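Local atomic coordinates of acetoacetate decarboxylase (Sphingomonas wittichii, PDB entry 5UPB), a protein that is an acetoacetate decarboxylase-like enzyme, classed as a lyase, that probably works through Schiff-base chemistry as its family relatives do. Residues L32-P36 / A37-A41; L42-A45 / G46-V49; A89-G93 / D94-Y98. All blocks are in the same frame, centred on the assembly; numbering follows the deposited sequence.

Interaction 1 (L32-P36 / A37-A41)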
loop_
_atom_site.group_PDB
_atom_site.type_symbol
_atom_site.label_atom_id
_atom_site.label_comp_id
_atom_site.label_asym_id
_atom_site.label_seq_id
_atom_site.Cartn_x
_atom_site.Cartn_y
_atom_site.Cartn_z
ATOM N N LEU A 32 21.347 -21.336 -0.611
ATOM C CA LEU A 32 20.905 -22.306 -1.600
ATOM C C LEU A 32 22.047 -22.610 -2.552
ATOM O O LEU A 32 22.972 -21.810 -2.728
ATOM C CB LEU A 32 19.761 -21.775 -2.479
ATOM C CG LEU A 32 18.606 -21.060 -1.836
ATOM C CD1 LEU A 32 17.819 -20.461 -2.962
ATOM C CD2 LEU A 32 17.804 -22.056 -1.044
ATOM N N ARG A 33 21.899 -23.716 -3.273
ATOM C CA ARG A 33 22.769 -24.036 -4.399
ATOM C C ARG A 33 21.874 -24.362 -5.581
ATOM O O ARG A 33 20.959 -25.177 -5.455
ATOM C CB ARG A 33 23.715 -25.199 -4.102
ATOM C CG ARG A 33 24.738 -25.456 -5.230
ATOM C CD ARG A 33 25.763 -26.528 -4.857
ATOM N NE ARG A 33 26.455 -26.210 -3.600
ATOM C CZ ARG A 33 26.435 -26.958 -2.496
ATOM N NH1 ARG A 33 25.772 -28.112 -2.455
ATOM N NH2 ARG A 33 27.098 -26.549 -1.422
ATOM N N CYS A 34 22.074 -23.656 -6.684
ATOM C CA CYS A 34 21.391 -23.923 -7.940
ATOM C C CYS A 34 22.413 -24.384 -8.961
ATOM O O CYS A 34 23.624 -24.433 -8.697
ATOM C CB CYS A 34 20.649 -22.679 -8.463
ATOM S SG CYS A 34 19.416 -22.018 -7.362
ATOM N N ASP A 35 21.904 -24.771 -10.116
ATOM C CA ASP A 35 22.739 -25.154 -11.249
ATOM C C ASP A 35 23.564 -23.945 -11.684
ATOM O O ASP A 35 22.983 -22.946 -12.136
ATOM C CB ASP A 35 21.843 -25.649 -12.384
ATOM C CG ASP A 35 22.620 -26.170 -13.573
ATOM O OD1 ASP A 35 23.867 -26.133 -13.547
ATOM O OD2 ASP A 35 21.971 -26.636 -14.533
ATOM N N PRO A 36 24.895 -23.995 -11.619
ATOM C CA PRO A 36 25.664 -22.801 -11.991
ATOM C C PRO A 36 25.367 -22.309 -13.402
ATOM O O PRO A 36 25.417 -21.098 -13.642
ATOM C CB PRO A 36 27.124 -23.262 -11.832
ATOM C CG PRO A 36 27.079 -24.402 -10.890
ATOM C CD PRO A 36 25.774 -25.091 -11.160
ATOM N N ALA A 37 25.006 -23.200 -14.333
ATOM C CA ALA A 37 24.789 -22.763 -15.713
ATOM C C ALA A 37 23.569 -21.858 -15.814
ATOM O O ALA A 37 23.598 -20.855 -16.539
ATOM C CB ALA A 37 24.643 -23.978 -16.632
ATOM N N ARG A 38 22.496 -22.175 -15.082
ATOM C CA ARG A 38 21.341 -21.280 -15.066
ATOM C C ARG A 38 21.692 -19.930 -14.438
ATOM O O ARG A 38 21.302 -18.875 -14.953
ATOM C CB ARG A 38 20.187 -21.905 -14.279
ATOM C CG ARG A 38 19.492 -23.089 -14.906
ATOM C CD ARG A 38 18.241 -23.401 -14.104
ATOM N NE ARG A 38 17.283 -24.217 -14.835
ATOM C CZ ARG A 38 16.154 -24.683 -14.316
ATOM N NH1 ARG A 38 15.844 -24.420 -13.052
ATOM N NH2 ARG A 38 15.335 -25.418 -15.057
ATOM N N LEU A 39 22.442 -19.933 -13.326
ATOM C CA LEU A 39 22.778 -18.665 -12.690
ATOM C C LEU A 39 23.699 -17.828 -13.563
ATOM O O LEU A 39 23.569 -16.600 -13.599
ATOM C CB LEU A 39 23.409 -18.914 -11.326
ATOM C CG LEU A 39 22.607 -19.767 -10.371
ATOM C CD1 LEU A 39 23.369 -19.910 -9.089
ATOM C CD2 LEU A 39 21.304 -19.130 -10.110
ATOM N N GLN A 40 24.622 -18.467 -14.295
ATOM C CA GLN A 40 25.545 -17.695 -15.127
ATOM C C GLN A 40 24.788 -16.838 -16.139
ATOM O O GLN A 40 25.201 -15.715 -16.449
ATOM C CB GLN A 40 26.528 -18.619 -15.857
ATOM C CG GLN A 40 27.543 -17.842 -16.708
ATOM C CD GLN A 40 28.583 -17.091 -15.855
ATOM O OE1 GLN A 40 29.267 -17.693 -15.012
ATOM N NE2 GLN A 40 28.691 -15.774 -16.064
ATOM N N ALA A 41 23.676 -17.356 -16.671
ATOM C CA ALA A 41 22.879 -16.602 -17.641
ATOM C C ALA A 41 22.362 -15.279 -17.072
ATOM O O ALA A 41 22.064 -14.351 -17.831
ATOM C CB ALA A 41 21.720 -17.481 -18.120
#
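Cys34 and Leu39 face each other across the bend where a strand gives way to a helix, a junction fixed by side chains and a cap together. Leu39 leans back with its CG beside its own backbone N (chi1 -55°), which presents the fork of the isobutyl group to Cys34. Both methyls meet the same carbon there, CD1 of Leu39 lying 3.9 Å from CB of Cys34 and CD2 nearly as close. The branch carbon CG of Leu39 also rests 3.7 Å from the carbonyl O of Asp35.

Between these two apolar residues sits the N-cap, Asp35. Its CG is anti to the backbone N (chi1 -176°), a setting that swings the carboxylate forward to the first helical turn. OD1 of Asp35 accepts from Ala37 N at 3.2 Å, the donor standing well above the carboxylate plane. Two bonds of the alpha-helical pattern follow, from Leu39 N to Asp35 O and, shorter at 2.8 Å, from Gln40 N to Pro36 O. Pro36 fills the first helical position, where its missing N-H costs nothing. The acid's negative charge probably favours the helix start, as may its weak attraction to Arg38, whose NE is 5.3 Å from OD2 of Asp35.

The bend thus joins strand 21-34 to helix 36-42; Cys34 and Leu39 both pack on Phe232, while Pro36 and Leu39 touch Val49 of strand 48-50.

Interaction 2 (L42-A45 / G46-V49); sequences LLPA and GLKV
The peptide group joining Lys48 to Val49 carries the tip of Leu43 on one of its faces: CD1 of Leu43 stands 3.5 Å from Val49 N. The N-H itself is spent elsewhere, on OE1 of Gln40. Leu43 gets there by an extended branch, one methyl being anti to CA (chi2 175°), and CD1 of Leu43 also touches CB of Val49 at 3.8 Å. The puckered ring of Pro44 turns its CG and CD corner to the side chain of Leu47, with CG of Pro44 3.9 Å from CD1 of Leu47; the two cross at a slant.

A type II turn from Pro44 to Leu47 brings these last two residues together. Leu47 N donates to Pro44 O at 3.3 Å, tilted 21° from the carbonyl plane, and CB of Leu47 lies against the same oxygen. Gly46 occupies the third position with a positive phi (105°), where a side chain would jam against the Ala45 carbonyl.

Leu43, Pro44 and Leu47 all rest on Phe99 of strand 95-105, and the two leucines also touch Cys90 of strand 80-92. The turn leads from helix 36-42 into strand 48-50, which lies alongside strand 80-92 while Val49 packs back on the helix.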
loop_
_atom_site.group_PDB
_atom_site.type_symbol
_atom_site.label_atom_id
_atom_site.label_comp_id
_atom_site.label_asym_id
_atom_site.label_seq_id
_atom_site.Cartn_x
_atom_site.Cartn_y
_atom_site.Cartn_z
ATOM N N LEU A 42 22.207 -15.178 -15.755
ATOM C CA LEU A 42 21.759 -13.941 -15.136
ATOM C C LEU A 42 22.901 -12.985 -14.841
ATOM O O LEU A 42 22.642 -11.835 -14.456
ATOM C CB LEU A 42 21.029 -14.231 -13.824
ATOM C CG LEU A 42 19.768 -15.072 -13.905
ATOM C CD1 LEU A 42 19.233 -15.328 -12.480
ATOM C CD2 LEU A 42 18.727 -14.379 -14.819
ATOM N N LEU A 43 24.145 -13.451 -14.939
ATOM C CA LEU A 43 25.234 -12.574 -14.561
ATOM C C LEU A 43 25.625 -11.694 -15.722
ATOM O O LEU A 43 25.735 -12.175 -16.848
ATOM C CB LEU A 43 26.459 -13.368 -14.130
ATOM C CG LEU A 43 26.271 -14.188 -12.863
ATOM C CD1 LEU A 43 27.505 -15.047 -12.595
ATOM C CD2 LEU A 43 26.023 -13.227 -11.727
ATOM N N PRO A 44 25.921 -10.427 -15.466
ATOM C CA PRO A 44 26.462 -9.592 -16.533
ATOM C C PRO A 44 27.870 -10.032 -16.915
ATOM O O PRO A 44 28.568 -10.729 -16.174
ATOM C CB PRO A 44 26.481 -8.193 -15.911
ATOM C CG PRO A 44 26.625 -8.426 -14.456
ATOM C CD PRO A 44 25.848 -9.696 -14.182
ATOM N N ALA A 45 28.253 -9.664 -18.130
ATOM C CA ALA A 45 29.547 -10.055 -18.671
ATOM C C ALA A 45 30.680 -9.609 -17.754
ATOM O O ALA A 45 30.688 -8.478 -17.253
ATOM C CB ALA A 45 29.735 -9.450 -20.061
ATOM N N GLY A 46 31.621 -10.513 -17.502
ATOM C CA GLY A 46 32.770 -10.208 -16.668
ATOM C C GLY A 46 32.695 -10.822 -15.291
ATOM O O GLY A 46 33.712 -10.834 -14.579
ATOM N N LEU A 47 31.526 -11.329 -14.898
ATOM C CA LEU A 47 31.346 -12.051 -13.646
ATOM C C LEU A 47 31.198 -13.533 -13.934
ATOM O O LEU A 47 30.496 -13.935 -14.867
ATOM C CB LEU A 47 30.125 -11.563 -12.868
ATOM C CG LEU A 47 30.111 -10.093 -12.452
ATOM C CD1 LEU A 47 28.870 -9.788 -11.597
ATOM C CD2 LEU A 47 31.406 -9.753 -11.722
ATOM N N LYS A 48 31.839 -14.340 -13.104
ATOM C CA LYS A 48 31.839 -15.782 -13.262
ATOM C C LYS A 48 31.126 -16.384 -12.065
ATOM O O LYS A 48 31.416 -16.029 -10.917
ATOM C CB LYS A 48 33.272 -16.321 -13.364
ATOM C CG LYS A 48 33.383 -17.777 -13.794
ATOM C CD LYS A 48 32.972 -17.967 -15.250
ATOM C CE LYS A 48 33.364 -19.337 -15.772
ATOM N NZ LYS A 48 32.951 -19.516 -17.186
ATOM N N VAL A 49 30.158 -17.253 -12.336
ATOM C CA VAL A 49 29.417 -17.861 -11.249
ATOM C C VAL A 49 30.395 -18.694 -10.399
ATOM O O VAL A 49 31.389 -19.239 -10.900
ATOM C CB VAL A 49 28.261 -18.697 -11.828
ATOM C CG1 VAL A 49 28.789 -19.936 -12.601
ATOM C CG2 VAL A 49 27.289 -19.102 -10.748
#

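Interaction 3 (A89-G93 / D94-Y98)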
loop_
_atom_site.group_PDB
_atom_site.type_symbol
_atom_site.label_atom_id
_atom_site.label_comp_id
_atom_site.label_asym_id
_atom_site.label_seq_id
_atom_site.Cartn_x
_atom_site.Cartn_y
_atom_site.Cartn_z
ATOM N N ALA A 89 26.406 -16.028 -5.899
ATOM C CA ALA A 89 27.831 -15.991 -5.596
ATOM C C ALA A 89 28.618 -16.061 -6.897
ATOM O O ALA A 89 28.303 -16.861 -7.781
ATOM C CB ALA A 89 28.222 -17.135 -4.663
ATOM N N CYS A 90 29.624 -15.194 -7.028
ATOM C CA CYS A 90 30.376 -15.065 -8.270
ATOM C C CYS A 90 31.758 -14.484 -7.970
ATOM O O CYS A 90 32.111 -14.197 -6.818
ATOM C CB CYS A 90 29.616 -14.218 -9.289
ATOM S SG CYS A 90 29.210 -12.552 -8.727
ATOM N N THR A 91 32.543 -14.321 -9.038
ATOM C CA THR A 91 33.887 -13.771 -8.965
ATOM C C THR A 91 34.117 -12.806 -10.120
ATOM O O THR A 91 33.565 -12.963 -11.216
ATOM C CB THR A 91 34.960 -14.863 -9.039
ATOM O OG1 THR A 91 34.685 -15.724 -10.162
ATOM C CG2 THR A 91 34.964 -15.657 -7.782
ATOM N N HIS A 92 34.964 -11.817 -9.856
ATOM C CA HIS A 92 35.497 -10.903 -10.861
ATOM C C HIS A 92 37.005 -11.052 -10.745
ATOM O O HIS A 92 37.607 -10.586 -9.769
ATOM C CB HIS A 92 35.058 -9.457 -10.627
ATOM C CG HIS A 92 35.581 -8.502 -11.656
ATOM N ND1 HIS A 92 36.527 -7.545 -11.367
ATOM C CD2 HIS A 92 35.254 -8.327 -12.958
ATOM C CE1 HIS A 92 36.797 -6.851 -12.458
ATOM N NE2 HIS A 92 36.024 -7.293 -13.433
ATOM N N GLY A 93 37.603 -11.746 -11.702
ATOM C CA GLY A 93 38.983 -12.137 -11.536
ATOM C C GLY A 93 39.007 -13.186 -10.449
ATOM O O GLY A 93 38.325 -14.210 -10.554
ATOM N N ASP A 94 39.767 -12.950 -9.390
ATOM C CA ASP A 94 39.759 -13.841 -8.237
ATOM C C ASP A 94 39.105 -13.172 -7.038
ATOM O O ASP A 94 39.262 -13.623 -5.901
ATOM C CB ASP A 94 41.180 -14.310 -7.908
ATOM C CG ASP A 94 42.136 -13.163 -7.664
ATOM O OD1 ASP A 94 41.672 -12.046 -7.361
ATOM O OD2 ASP A 94 43.359 -13.380 -7.784
ATOM N N ARG A 95 38.375 -12.093 -7.281
ATOM C CA ARG A 95 37.696 -11.384 -6.219
ATOM C C ARG A 95 36.304 -11.972 -6.050
ATOM O O ARG A 95 35.533 -12.073 -7.010
ATOM C CB ARG A 95 37.641 -9.892 -6.524
ATOM C CG ARG A 95 37.076 -9.092 -5.405
ATOM C CD ARG A 95 37.463 -7.640 -5.537
ATOM N NE ARG A 95 36.864 -6.865 -4.460
ATOM C CZ ARG A 95 37.283 -6.874 -3.199
ATOM N NH1 ARG A 95 38.321 -7.616 -2.838
ATOM N NH2 ARG A 95 36.652 -6.135 -2.297
ATOM N N GLN A 96 35.984 -12.347 -4.828
ATOM C CA GLN A 96 34.755 -13.066 -4.539
ATOM C C GLN A 96 33.661 -12.096 -4.147
ATOM O O GLN A 96 33.883 -11.189 -3.348
ATOM C CB GLN A 96 34.985 -14.035 -3.371
ATOM C CG GLN A 96 36.026 -15.118 -3.650
ATOM C CD GLN A 96 36.112 -16.126 -2.525
ATOM O OE1 GLN A 96 36.175 -15.755 -1.354
ATOM N NE2 GLN A 96 36.104 -17.406 -2.873
ATOM N N GLY A 97 32.467 -12.299 -4.687
ATOM C CA GLY A 97 31.399 -11.404 -4.316
ATOM C C GLY A 97 30.047 -12.041 -4.528
ATOM O O GLY A 97 29.938 -13.232 -4.831
ATOM N N TYR A 98 29.020 -11.208 -4.385
ATOM C CA TYR A 98 27.658 -11.555 -4.722
ATOM C C TYR A 98 27.191 -10.589 -5.807
ATOM O O TYR A 98 27.558 -9.413 -5.789
ATOM C CB TYR A 98 26.697 -11.440 -3.530
ATOM C CG TYR A 98 26.787 -12.601 -2.605
ATOM C CD1 TYR A 98 26.192 -13.832 -2.917
ATOM C CD2 TYR A 98 27.509 -12.490 -1.403
ATOM C CE1 TYR A 98 26.290 -14.919 -2.038
ATOM C CE2 TYR A 98 27.610 -13.550 -0.537
ATOM C CZ TYR A 98 27.007 -14.766 -0.840
ATOM O OH TYR A 98 27.138 -15.817 0.066
#
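Asp94 follows Gly93 at the bend, the two being the third and second residues of a type II' turn running from His92 to Arg95. Gly93 has a positive phi of 70°, a conformation that suits glycine.

At Arg95 the strands begin to pair. Its N donates to His92 O at 3.0 Å, from well above the carbonyl plane, and CB of Arg95 lies 3.3 Å from that oxygen. Its own carbonyl O accepts His92 N at 2.9 Å, here in the carbonyl plane, and is approached too by CA of Thr91 in a C-H...O contact. The extended side chain, poorly ordered, leads away to a salt bridge with Glu201.

Gln96 pairs with Thr91, their side chains sharing the sheet face opposite to that of His92 and Arg95, with CG of Gln96 4.3 Å from CG2 of Thr91. Gly97 then makes a reciprocal pair with Cys90: Gly97 N to Cys90 O is 2.9 Å and the return bond from Cys90 N to Gly97 O is 3.0 Å. The guanidinium of Arg177 donates to both of these oxygens.

Tyr98 closes the walk. With CG beside its backbone N (chi1 -79°), the ring is brought to Ala89, CE1 of Tyr98 meeting CB of Ala89 at 3.9 Å, while the hydroxyl bonds to Arg175 O.

Alternating hydrogen-bonded and non-hydrogen-bonded pairs make this a classic two-residue beta hairpin, closed by a II' turn and linking strands 80-92 and 95-105.

How the interactions relate
Followed from the N terminus, the three contacts come in series, each closing a short local bend before the next opens, so none nests or crosses. Interaction 1 turns strand 21-34 into helix 36-42, interaction 2 turns the chain from that helix into strand 48-50, and interaction 3 reverses strand 80-92 into strand 95-105. The side-chain amide of Gln40 joins the first two at both its ends, NE2 probably bonding to Leu47 O. A probable backbone hydrogen bond from Thr91 N to Lys48 O, 2.8 Å long, joins interaction 2 to the hairpin. Interactions 1 and 3 do not touch; 42-49 bridges them on one side of the chain's centre.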